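Long-range contacts in signal peptidase I (Enterococcus faecalis, PDB 4ME8), which probably cleaves hydrophobic N-terminal signal or leader sequences from secreted proteins, acting as a serine-type endopeptidase of the S26 family: residues Q28-I33 / R47-P52; Y88-T93 / S123-F128; F92-L97 / M109-G114. One frame throughout, in Å; residues are numbered along the deposited sequence.

Contact 1 (Q28-I33 / R47-P52); sequences QRFDII and RLIGLP
The beta hairpin of strands 32-36 and 43-50, which carries the predicted active-site Lys46, pairs Ile32 with Arg47 at the start of strand 32-36, antiparallel and non-hydrogen-bonded. Leu48 N gives an almost straight bond to Asp31 O (2.7 Å, 176°), and Phe30 N returns one of 2.7 Å to Leu48 O. A type II turn from Gln28 to Asp31 brings the chain into the hairpin; Gln28 N closes it further by meeting Asp31 OD2 from above the carboxylate plane. Arg47 extends its CG anti to its own backbone N (chi1 -155°), past Phe30 O, and its NH1 makes only a weak 2.8 Å bond to that oxygen. The firmer partner is Asp115, salt-bridged to NH2. Ile32 CG1 sits over the centre of the guanidinium, 4.0 Å above its plane. Arg29 reaches the bulge at Ile49 and Gly50, both of which face Phe111. Its NH1 bonds Ile49 O at 2.9 Å, with the oxygen in the guanidinium plane, while NH2 is salt-bridged to Glu54. Arg29 CG lies over the centre of the Phe30 ring, and Ile49 CD1 touches Phe30 CE1 at 3.9 Å. Over one face of the Arg29 guanidinium comes Leu51 CD1, 3.7 Å from NH2.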
loop_
_atom_site.group_PDB
_atom_site.type_symbol
_atom_site.label_atom_id
_atom_site.label_comp_id
_atom_site.label_asym_id
_atom_site.label_seq_id
_atom_site.Cartn_x
_atom_site.Cartn_y
_atom_site.Cartn_z
ATOM N N GLN A 28 9.313 -2.928 -7.760
ATOM C CA GLN A 28 8.209 -3.646 -8.392
ATOM C C GLN A 28 7.153 -3.903 -7.320
ATOM O O GLN A 28 7.440 -3.808 -6.141
ATOM C CB GLN A 28 8.687 -4.984 -8.944
ATOM C CG GLN A 28 9.994 -4.938 -9.721
ATOM C CD GLN A 28 10.518 -6.329 -10.045
ATOM O OE1 GLN A 28 11.615 -6.708 -9.621
ATOM N NE2 GLN A 28 9.728 -7.106 -10.787
ATOM N N ARG A 29 5.940 -4.248 -7.722
ATOM C CA ARG A 29 4.864 -4.507 -6.760
ATOM C C ARG A 29 5.214 -5.591 -5.729
ATOM O O ARG A 29 5.766 -6.639 -6.057
ATOM C CB ARG A 29 3.588 -4.898 -7.499
ATOM C CG ARG A 29 2.326 -4.862 -6.652
ATOM C CD ARG A 29 1.162 -5.524 -7.382
ATOM N NE ARG A 29 1.188 -5.216 -8.814
ATOM C CZ ARG A 29 0.871 -4.033 -9.349
ATOM N NH1 ARG A 29 0.468 -3.020 -8.582
ATOM N NH2 ARG A 29 0.964 -3.860 -10.669
ATOM N N PHE A 30 4.871 -5.310 -4.478
ATOM C CA PHE A 30 5.128 -6.193 -3.340
ATOM C C PHE A 30 6.576 -6.128 -2.829
ATOM O O PHE A 30 6.918 -6.792 -1.851
ATOM C CB PHE A 30 4.694 -7.644 -3.608
ATOM C CG PHE A 30 3.234 -7.792 -3.984
ATOM C CD1 PHE A 30 2.240 -7.215 -3.211
ATOM C CD2 PHE A 30 2.859 -8.544 -5.090
ATOM C CE1 PHE A 30 0.898 -7.367 -3.537
ATOM C CE2 PHE A 30 1.516 -8.706 -5.419
ATOM C CZ PHE A 30 0.534 -8.122 -4.635
ATOM N N ASP A 31 7.412 -5.314 -3.468
ATOM C CA ASP A 31 8.692 -4.943 -2.882
ATOM C C ASP A 31 8.459 -4.111 -1.621
ATOM O O ASP A 31 7.483 -3.345 -1.520
ATOM C CB ASP A 31 9.551 -4.129 -3.864
ATOM C CG ASP A 31 10.186 -4.987 -4.964
ATOM O OD1 ASP A 31 10.073 -6.234 -4.918
ATOM O OD2 ASP A 31 10.826 -4.401 -5.875
ATOM N N ILE A 32 9.362 -4.285 -0.660
ATOM C CA ILE A 32 9.379 -3.460 0.540
ATOM C C ILE A 32 10.333 -2.305 0.279
ATOM O O ILE A 32 11.447 -2.509 -0.199
ATOM C CB ILE A 32 9.787 -4.278 1.785
ATOM C CG1 ILE A 32 8.610 -5.158 2.193
ATOM C CG2 ILE A 32 10.161 -3.370 2.952
ATOM C CD1 ILE A 32 8.996 -6.303 3.088
ATOM N N ILE A 33 9.871 -1.092 0.574
ATOM C CA ILE A 33 10.646 0.103 0.278
ATOM C C ILE A 33 10.761 1.034 1.475
ATOM O O ILE A 33 9.806 1.206 2.237
ATOM C CB ILE A 33 10.065 0.868 -0.930
ATOM C CG1 ILE A 33 8.568 1.145 -0.762
ATOM C CG2 ILE A 33 10.282 0.069 -2.210
ATOM C CD1 ILE A 33 8.026 2.074 -1.824
ATOM N N ARG A 47 5.272 -1.718 2.149
ATOM C CA ARG A 47 5.166 -2.516 0.941
ATOM C C ARG A 47 4.556 -1.725 -0.224
ATOM O O ARG A 47 3.543 -1.035 -0.077
ATOM C CB ARG A 47 4.348 -3.785 1.203
ATOM C CG ARG A 47 4.678 -4.904 0.232
ATOM C CD ARG A 47 3.947 -6.196 0.558
ATOM N NE ARG A 47 4.507 -6.872 1.729
ATOM C CZ ARG A 47 5.519 -7.745 1.697
ATOM N NH1 ARG A 47 6.114 -8.056 0.549
ATOM N NH2 ARG A 47 5.946 -8.304 2.826
ATOM N N LEU A 48 5.210 -1.824 -1.377
ATOM C CA LEU A 48 4.732 -1.195 -2.593
ATOM C C LEU A 48 3.521 -1.982 -3.090
ATOM O O LEU A 48 3.607 -3.190 -3.312
ATOM C CB LEU A 48 5.846 -1.173 -3.648
ATOM C CG LEU A 48 5.505 -0.520 -4.992
ATOM C CD1 LEU A 48 4.794 0.812 -4.775
ATOM C CD2 LEU A 48 6.772 -0.326 -5.804
ATOM N N ILE A 49 2.390 -1.292 -3.224
ATOM C CA ILE A 49 1.119 -1.926 -3.594
ATOM C C ILE A 49 0.609 -1.366 -4.928
ATOM O O ILE A 49 0.258 -2.126 -5.840
ATOM C CB ILE A 49 0.083 -1.752 -2.462
ATOM C CG1 ILE A 49 0.517 -2.561 -1.225
ATOM C CG2 ILE A 49 -1.309 -2.161 -2.909
ATOM C CD1 ILE A 49 0.517 -4.073 -1.396
ATOM N N GLY A 50 0.601 -0.046 -5.048
ATOM C CA GLY A 50 0.150 0.609 -6.267
ATOM C C GLY A 50 1.225 1.444 -6.933
ATOM O O GLY A 50 1.944 2.190 -6.269
ATOM N N LEU A 51 1.287 1.328 -8.257
ATOM C CA LEU A 51 2.282 1.987 -9.108
ATOM C C LEU A 51 1.551 3.002 -9.994
ATOM O O LEU A 51 0.338 2.892 -10.152
ATOM C CB LEU A 51 2.959 0.932 -9.991
ATOM C CG LEU A 51 3.812 -0.142 -9.282
ATOM C CD1 LEU A 51 3.735 -1.481 -9.997
ATOM C CD2 LEU A 51 5.261 0.294 -9.209
ATOM N N PRO A 52 2.280 3.978 -10.580
ATOM C CA PRO A 52 1.680 5.038 -11.411
ATOM C C PRO A 52 0.670 4.548 -12.459
ATOM O O PRO A 52 0.949 3.613 -13.222
ATOM C CB PRO A 52 2.887 5.656 -12.121
ATOM C CG PRO A 52 4.043 5.412 -11.203
ATOM C CD PRO A 52 3.743 4.146 -10.446
#

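Contact 2 (Y88-T93 / S123-F128); sequences YTQDFT and SRYFGF. With EDO (1,2-ethanediol), chain C.
Arg124 lies across the Phe92 ring, and this is the tight, buried half of the contact. The two side chains cross at about a right angle: Arg124 CG stands over one face, displaced toward the rim, in a CH-pi contact of 4.2 Å to the ring centroid, and Arg124 CD follows at 3.8 Å from Phe92 CE1. Phe92 CG lies between its backbone N and carbonyl carbon (chi1 67°), and chi2 near -90° sets the turn of the ring, while Thr89 CG2 closes on the ring edge. Beyond the ring the guanidinium is gripped on several sides. Its NH1 gives a 3.0 Å bond to Gln90 OE1, which lies in the guanidinium plane and accepts on a lone pair; NH2 donates to Arg117 O and is salt-bridged to Asp122 OD2. The salt bridge should help to balance the arginine's buried charge.

Toward solvent the packing thins to polar tips. The same Gln90 amide turns its other end outward, NE2 donating to Tyr125 OH at 3.0 Å with a bent N-H...O angle of 135°, the hydroxyl oxygen lying out of the amide plane. Arg124 CB lies over the centre of one face of the exposed Tyr125 ring, 3.7 Å from its plane. Close by, a 1,2-ethanediol, probably from the crystallisation liquor, bonds through O2 to Arg124 O at 2.8 Å and also to Ala99 N. Arg124 and Tyr125 bring the short, weakly bonded helix 123-126 up to Gln90 and to Phe92 of edge strand 92-93; Phe92 also meets Tyr58 of strand 56-59, and Arg124 touches Leu113 of strand 109-113.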
loop_
_atom_site.group_PDB
_atom_site.type_symbol
_atom_site.label_atom_id
_atom_site.label_comp_id
_atom_site.label_asym_id
_atom_site.label_seq_id
_atom_site.Cartn_x
_atom_site.Cartn_y
_atom_site.Cartn_z
ATOM N N TYR A 88 -9.348 -7.728 7.593
ATOM C CA TYR A 88 -8.038 -7.244 8.026
ATOM C C TYR A 88 -7.729 -5.855 7.452
ATOM O O TYR A 88 -7.182 -4.987 8.140
ATOM C CB TYR A 88 -6.970 -8.249 7.586
ATOM C CG TYR A 88 -5.625 -8.076 8.238
ATOM C CD1 TYR A 88 -5.484 -8.187 9.613
ATOM C CD2 TYR A 88 -4.490 -7.830 7.478
ATOM C CE1 TYR A 88 -4.249 -8.044 10.220
ATOM C CE2 TYR A 88 -3.250 -7.691 8.073
ATOM C CZ TYR A 88 -3.135 -7.796 9.446
ATOM O OH TYR A 88 -1.908 -7.653 10.049
ATOM N N THR A 89 -8.074 -5.669 6.181
ATOM C CA THR A 89 -7.954 -4.384 5.498
ATOM C C THR A 89 -9.362 -3.931 5.126
ATOM O O THR A 89 -10.119 -4.695 4.527
ATOM C CB THR A 89 -7.110 -4.501 4.205
ATOM O OG1 THR A 89 -5.842 -5.106 4.495
ATOM C CG2 THR A 89 -6.882 -3.134 3.576
ATOM N N GLN A 90 -9.706 -2.693 5.475
ATOM C CA GLN A 90 -11.051 -2.169 5.221
ATOM C C GLN A 90 -11.272 -1.972 3.721
ATOM O O GLN A 90 -10.312 -1.768 2.959
ATOM C CB GLN A 90 -11.316 -0.860 6.008
ATOM C CG GLN A 90 -10.805 0.453 5.391
ATOM C CD GLN A 90 -9.357 0.772 5.748
ATOM O OE1 GLN A 90 -8.479 -0.090 5.661
ATOM N NE2 GLN A 90 -9.100 2.021 6.146
ATOM N N ASP A 91 -12.531 -2.059 3.300
ATOM C CA ASP A 91 -12.899 -1.731 1.928
ATOM C C ASP A 91 -12.493 -0.281 1.600
ATOM O O ASP A 91 -12.744 0.644 2.376
ATOM C CB ASP A 91 -14.410 -1.909 1.699
ATOM C CG ASP A 91 -14.875 -3.367 1.820
ATOM O OD1 ASP A 91 -14.042 -4.296 1.770
ATOM O OD2 ASP A 91 -16.094 -3.582 1.960
ATOM N N PHE A 92 -11.846 -0.093 0.458
ATOM C CA PHE A 92 -11.564 1.244 -0.044
ATOM C C PHE A 92 -11.203 1.201 -1.519
ATOM O O PHE A 92 -10.867 0.149 -2.051
ATOM C CB PHE A 92 -10.433 1.924 0.751
ATOM C CG PHE A 92 -9.070 1.287 0.571
ATOM C CD1 PHE A 92 -8.651 0.262 1.408
ATOM C CD2 PHE A 92 -8.193 1.738 -0.413
ATOM C CE1 PHE A 92 -7.398 -0.316 1.253
ATOM C CE2 PHE A 92 -6.945 1.156 -0.578
ATOM C CZ PHE A 92 -6.546 0.130 0.259
ATOM N N THR A 93 -11.345 2.350 -2.168
ATOM C CA THR A 93 -10.659 2.662 -3.408
ATOM C C THR A 93 -9.800 3.909 -3.154
ATOM O O THR A 93 -9.844 4.493 -2.071
ATOM C CB THR A 93 -11.638 2.943 -4.573
ATOM O OG1 THR A 93 -12.318 4.179 -4.350
ATOM C CG2 THR A 93 -12.659 1.823 -4.729
ATOM N N SER A 123 -0.428 4.533 3.067
ATOM C CA SER A 123 -1.066 5.415 2.080
ATOM C C SER A 123 -2.562 5.597 2.312
ATOM O O SER A 123 -3.136 6.595 1.866
ATOM C CB SER A 123 -0.802 4.941 0.649
ATOM O OG SER A 123 0.537 5.209 0.258
ATOM N N ARG A 124 -3.194 4.652 3.010
ATOM C CA ARG A 124 -4.582 4.841 3.439
ATOM C C ARG A 124 -4.786 6.096 4.274
ATOM O O ARG A 124 -5.894 6.614 4.320
ATOM C CB ARG A 124 -5.079 3.646 4.250
ATOM C CG ARG A 124 -5.373 2.414 3.422
ATOM C CD ARG A 124 -5.644 1.212 4.308
ATOM N NE ARG A 124 -4.486 0.872 5.134
ATOM C CZ ARG A 124 -4.505 -0.020 6.124
ATOM N NH1 ARG A 124 -5.624 -0.678 6.424
ATOM N NH2 ARG A 124 -3.398 -0.254 6.823
ATOM N N TYR A 125 -3.731 6.557 4.953
ATOM C CA TYR A 125 -3.851 7.642 5.935
ATOM C C TYR A 125 -2.904 8.829 5.710
ATOM O O TYR A 125 -3.281 9.960 6.025
ATOM C CB TYR A 125 -3.678 7.076 7.349
ATOM C CG TYR A 125 -4.574 5.882 7.615
ATOM C CD1 TYR A 125 -5.958 6.014 7.608
ATOM C CD2 TYR A 125 -4.039 4.619 7.852
ATOM C CE1 TYR A 125 -6.786 4.927 7.841
ATOM C CE2 TYR A 125 -4.857 3.524 8.087
ATOM C CZ TYR A 125 -6.228 3.685 8.079
ATOM O OH TYR A 125 -7.036 2.604 8.312
ATOM N N PHE A 126 -1.689 8.590 5.202
ATOM C CA PHE A 126 -0.796 9.703 4.808
ATOM C C PHE A 126 -0.710 9.983 3.292
ATOM O O PHE A 126 0.053 10.855 2.862
ATOM C CB PHE A 126 0.604 9.610 5.463
ATOM C CG PHE A 126 1.440 8.403 5.077
ATOM C CD1 PHE A 126 1.490 7.919 3.774
ATOM C CD2 PHE A 126 2.254 7.804 6.026
ATOM C CE1 PHE A 126 2.281 6.837 3.442
ATOM C CE2 PHE A 126 3.059 6.723 5.703
ATOM C CZ PHE A 126 3.077 6.239 4.406
ATOM N N GLY A 127 -1.493 9.265 2.489
ATOM C CA GLY A 127 -1.581 9.557 1.061
ATOM C C GLY A 127 -0.422 8.975 0.281
ATOM O O GLY A 127 0.309 8.135 0.789
ATOM N N PHE A 128 -0.242 9.434 -0.953
ATOM C CA PHE A 128 0.759 8.856 -1.851
ATOM C C PHE A 128 2.190 9.217 -1.444
ATOM O O PHE A 128 2.429 10.261 -0.835
ATOM C CB PHE A 128 0.511 9.289 -3.305
ATOM C CG PHE A 128 -0.833 8.874 -3.848
ATOM C CD1 PHE A 128 -1.117 7.532 -4.107
ATOM C CD2 PHE A 128 -1.823 9.829 -4.111
ATOM C CE1 PHE A 128 -2.354 7.153 -4.613
ATOM C CE2 PHE A 128 -3.062 9.449 -4.611
ATOM C CZ PHE A 128 -3.325 8.108 -4.860
HETATM C C1 EDO C . -9.935 7.090 5.223
HETATM O O1 EDO C . -10.014 5.846 5.946
HETATM C C2 EDO C . -8.779 7.950 5.739
HETATM O O2 EDO C . -7.975 8.452 4.653
#

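Contact 3 (F92-L97 / M109-G114)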
loop_
_atom_site.group_PDB
_atom_site.type_symbol
_atom_site.label_atom_id
_atom_site.label_comp_id
_atom_site.label_asym_id
_atom_site.label_seq_id
_atom_site.Cartn_x
_atom_site.Cartn_y
_atom_site.Cartn_z
ATOM N N PHE A 92 -11.846 -0.093 0.458
ATOM C CA PHE A 92 -11.564 1.244 -0.044
ATOM C C PHE A 92 -11.203 1.201 -1.519
ATOM O O PHE A 92 -10.867 0.149 -2.051
ATOM C CB PHE A 92 -10.433 1.924 0.751
ATOM C CG PHE A 92 -9.070 1.287 0.571
ATOM C CD1 PHE A 92 -8.651 0.262 1.408
ATOM C CD2 PHE A 92 -8.193 1.738 -0.413
ATOM C CE1 PHE A 92 -7.398 -0.316 1.253
ATOM C CE2 PHE A 92 -6.945 1.156 -0.578
ATOM C CZ PHE A 92 -6.546 0.130 0.259
ATOM N N THR A 93 -11.345 2.350 -2.168
ATOM C CA THR A 93 -10.659 2.662 -3.408
ATOM C C THR A 93 -9.800 3.909 -3.154
ATOM O O THR A 93 -9.844 4.493 -2.071
ATOM C CB THR A 93 -11.638 2.943 -4.573
ATOM O OG1 THR A 93 -12.318 4.179 -4.350
ATOM C CG2 THR A 93 -12.659 1.823 -4.729
ATOM N N LEU A 94 -9.026 4.324 -4.152
ATOM C CA LEU A 94 -8.283 5.578 -4.054
ATOM C C LEU A 94 -9.245 6.783 -4.060
ATOM O O LEU A 94 -8.854 7.883 -3.687
ATOM C CB LEU A 94 -7.240 5.700 -5.179
ATOM C CG LEU A 94 -6.160 4.617 -5.322
ATOM C CD1 LEU A 94 -5.288 4.887 -6.542
ATOM C CD2 LEU A 94 -5.309 4.522 -4.070
ATOM N N GLU A 95 -10.491 6.576 -4.488
ATOM C CA GLU A 95 -11.524 7.614 -4.372
ATOM C C GLU A 95 -12.175 7.666 -2.982
ATOM O O GLU A 95 -12.646 8.719 -2.568
ATOM C CB GLU A 95 -12.616 7.414 -5.424
ATOM C CG GLU A 95 -12.122 7.427 -6.863
ATOM C CD GLU A 95 -13.270 7.480 -7.858
ATOM O OE1 GLU A 95 -14.200 8.307 -7.664
ATOM O OE2 GLU A 95 -13.253 6.692 -8.828
ATOM N N THR A 96 -12.217 6.529 -2.285
ATOM C CA THR A 96 -12.828 6.429 -0.943
ATOM C C THR A 96 -11.966 7.079 0.141
ATOM O O THR A 96 -12.482 7.530 1.163
ATOM C CB THR A 96 -13.078 4.947 -0.560
ATOM O OG1 THR A 96 -14.204 4.453 -1.296
ATOM C CG2 THR A 96 -13.362 4.754 0.936
ATOM N N LEU A 97 -10.658 7.114 -0.079
ATOM C CA LEU A 97 -9.740 7.549 0.951
ATOM C C LEU A 97 -9.594 9.055 0.937
ATOM O O LEU A 97 -9.245 9.640 -0.091
ATOM C CB LEU A 97 -8.376 6.898 0.761
ATOM C CG LEU A 97 -8.321 5.377 0.857
ATOM C CD1 LEU A 97 -6.977 4.901 0.323
ATOM C CD2 LEU A 97 -8.551 4.905 2.286
HETATM N N MSE A 109 4.623 8.593 -8.384
HETATM C CA MSE A 109 4.195 8.310 -7.018
HETATM C C MSE A 109 3.804 6.878 -6.818
HETATM O O MSE A 109 3.491 6.177 -7.775
HETATM C CB MSE A 109 3.023 9.222 -6.693
HETATM C CG MSE A 109 3.545 10.656 -6.666
HETATM SE SE MSE A 109 2.448 11.725 -5.471
HETATM C CE MSE A 109 3.317 11.365 -3.755
ATOM N N TYR A 110 3.820 6.456 -5.552
ATOM C CA TYR A 110 3.470 5.105 -5.129
ATOM C C TYR A 110 2.357 5.121 -4.079
ATOM O O TYR A 110 2.225 6.071 -3.304
ATOM C CB TYR A 110 4.687 4.422 -4.484
ATOM C CG TYR A 110 5.872 4.092 -5.388
ATOM C CD1 TYR A 110 5.690 3.612 -6.682
ATOM C CD2 TYR A 110 7.177 4.195 -4.913
ATOM C CE1 TYR A 110 6.773 3.273 -7.481
ATOM C CE2 TYR A 110 8.263 3.855 -5.701
ATOM C CZ TYR A 110 8.059 3.400 -6.989
ATOM O OH TYR A 110 9.132 3.062 -7.783
ATOM N N PHE A 111 1.578 4.040 -4.061
ATOM C CA PHE A 111 0.641 3.730 -2.994
ATOM C C PHE A 111 1.245 2.571 -2.227
ATOM O O PHE A 111 1.586 1.540 -2.820
ATOM C CB PHE A 111 -0.717 3.316 -3.569
ATOM C CG PHE A 111 -1.782 3.139 -2.528
ATOM C CD1 PHE A 111 -2.503 4.225 -2.069
ATOM C CD2 PHE A 111 -2.047 1.886 -1.995
ATOM C CE1 PHE A 111 -3.481 4.065 -1.096
ATOM C CE2 PHE A 111 -3.009 1.719 -1.018
ATOM C CZ PHE A 111 -3.733 2.807 -0.567
ATOM N N VAL A 112 1.417 2.745 -0.921
ATOM C CA VAL A 112 2.066 1.718 -0.090
ATOM C C VAL A 112 1.176 1.314 1.089
ATOM O O VAL A 112 0.327 2.081 1.513
ATOM C CB VAL A 112 3.447 2.180 0.418
ATOM C CG1 VAL A 112 4.343 2.594 -0.752
ATOM C CG2 VAL A 112 3.322 3.308 1.440
ATOM N N LEU A 113 1.347 0.090 1.576
ATOM C CA LEU A 113 0.611 -0.404 2.737
ATOM C C LEU A 113 1.560 -1.204 3.623
ATOM O O LEU A 113 2.484 -1.834 3.119
ATOM C CB LEU A 113 -0.537 -1.309 2.304
ATOM C CG LEU A 113 -1.682 -0.753 1.458
ATOM C CD1 LEU A 113 -2.614 -1.886 1.082
ATOM C CD2 LEU A 113 -2.467 0.333 2.177
ATOM N N GLY A 114 1.325 -1.185 4.933
ATOM C CA GLY A 114 2.104 -2.002 5.859
ATOM C C GLY A 114 1.428 -3.329 6.147
ATOM O O GLY A 114 0.199 -3.389 6.239
#
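Phe111 pushes its ring into a cluster of Phe92, Leu94 and Leu97, a contact made by van der Waals touches of apolar side chains alone. Its CB points toward 92-97, and CG stands anti to the backbone N (chi1 -173°). The two phenylalanines reach toward each other tip to tip: Phe92 CE2 comes to 3.6 Å from Phe111 CZ, with planes inclined at 35° and neither ring over the face of the other. Leu94 and Leu97 share one conformation, CG anti to the carbonyl carbon and CD1 anti to CA, yet they use different branches. Leu94 and Phe111 run alongside each other in opposite senses, Leu94 CD2 lying obliquely to the ring, 3.5 Å from Phe111 CD1. Leu97 crosses at about a right angle and brings CD1 to the ring edge, 3.9 Å from Phe111 CE1. More distantly, Leu113 CD1 meets the Phe92 edge, 4.5 Å from Phe92 CZ. Thr93 OG1 accepts from Thr96 N in an ST motif, closing the turn that carries Leu94 and leads into Leu97. Around the cluster, Val56 of strand 56-59 backs Phe92 and Leu94, Ser123 of helix 123-126 touches Phe111, and strand 43-50 runs beside 109-113, with Ile49 against Leu113.

The three contacts step from one sheet to the other. Contact 1 is partly buried and lives on backbone bonds and arginine-carbonyl links, as befits a hairpin and its turn. Contact 3 is fully buried and purely apolar; it joins the five-stranded sheet, through strand 109-113, to the segment running on from strand 92-93. Contact 2 combines both: a buried arginine lies on an aromatic face yet carries a salt bridge, with a polar glutamine-tyrosine pair on the exposed side. Contacts 2 and 3 share Phe92, and their centres are about 5 Å apart. Contact 1 meets contact 3 through neighbouring strands 43-50 and 109-113, but stays about 7 Å, nearest atom to nearest atom, from contact 2.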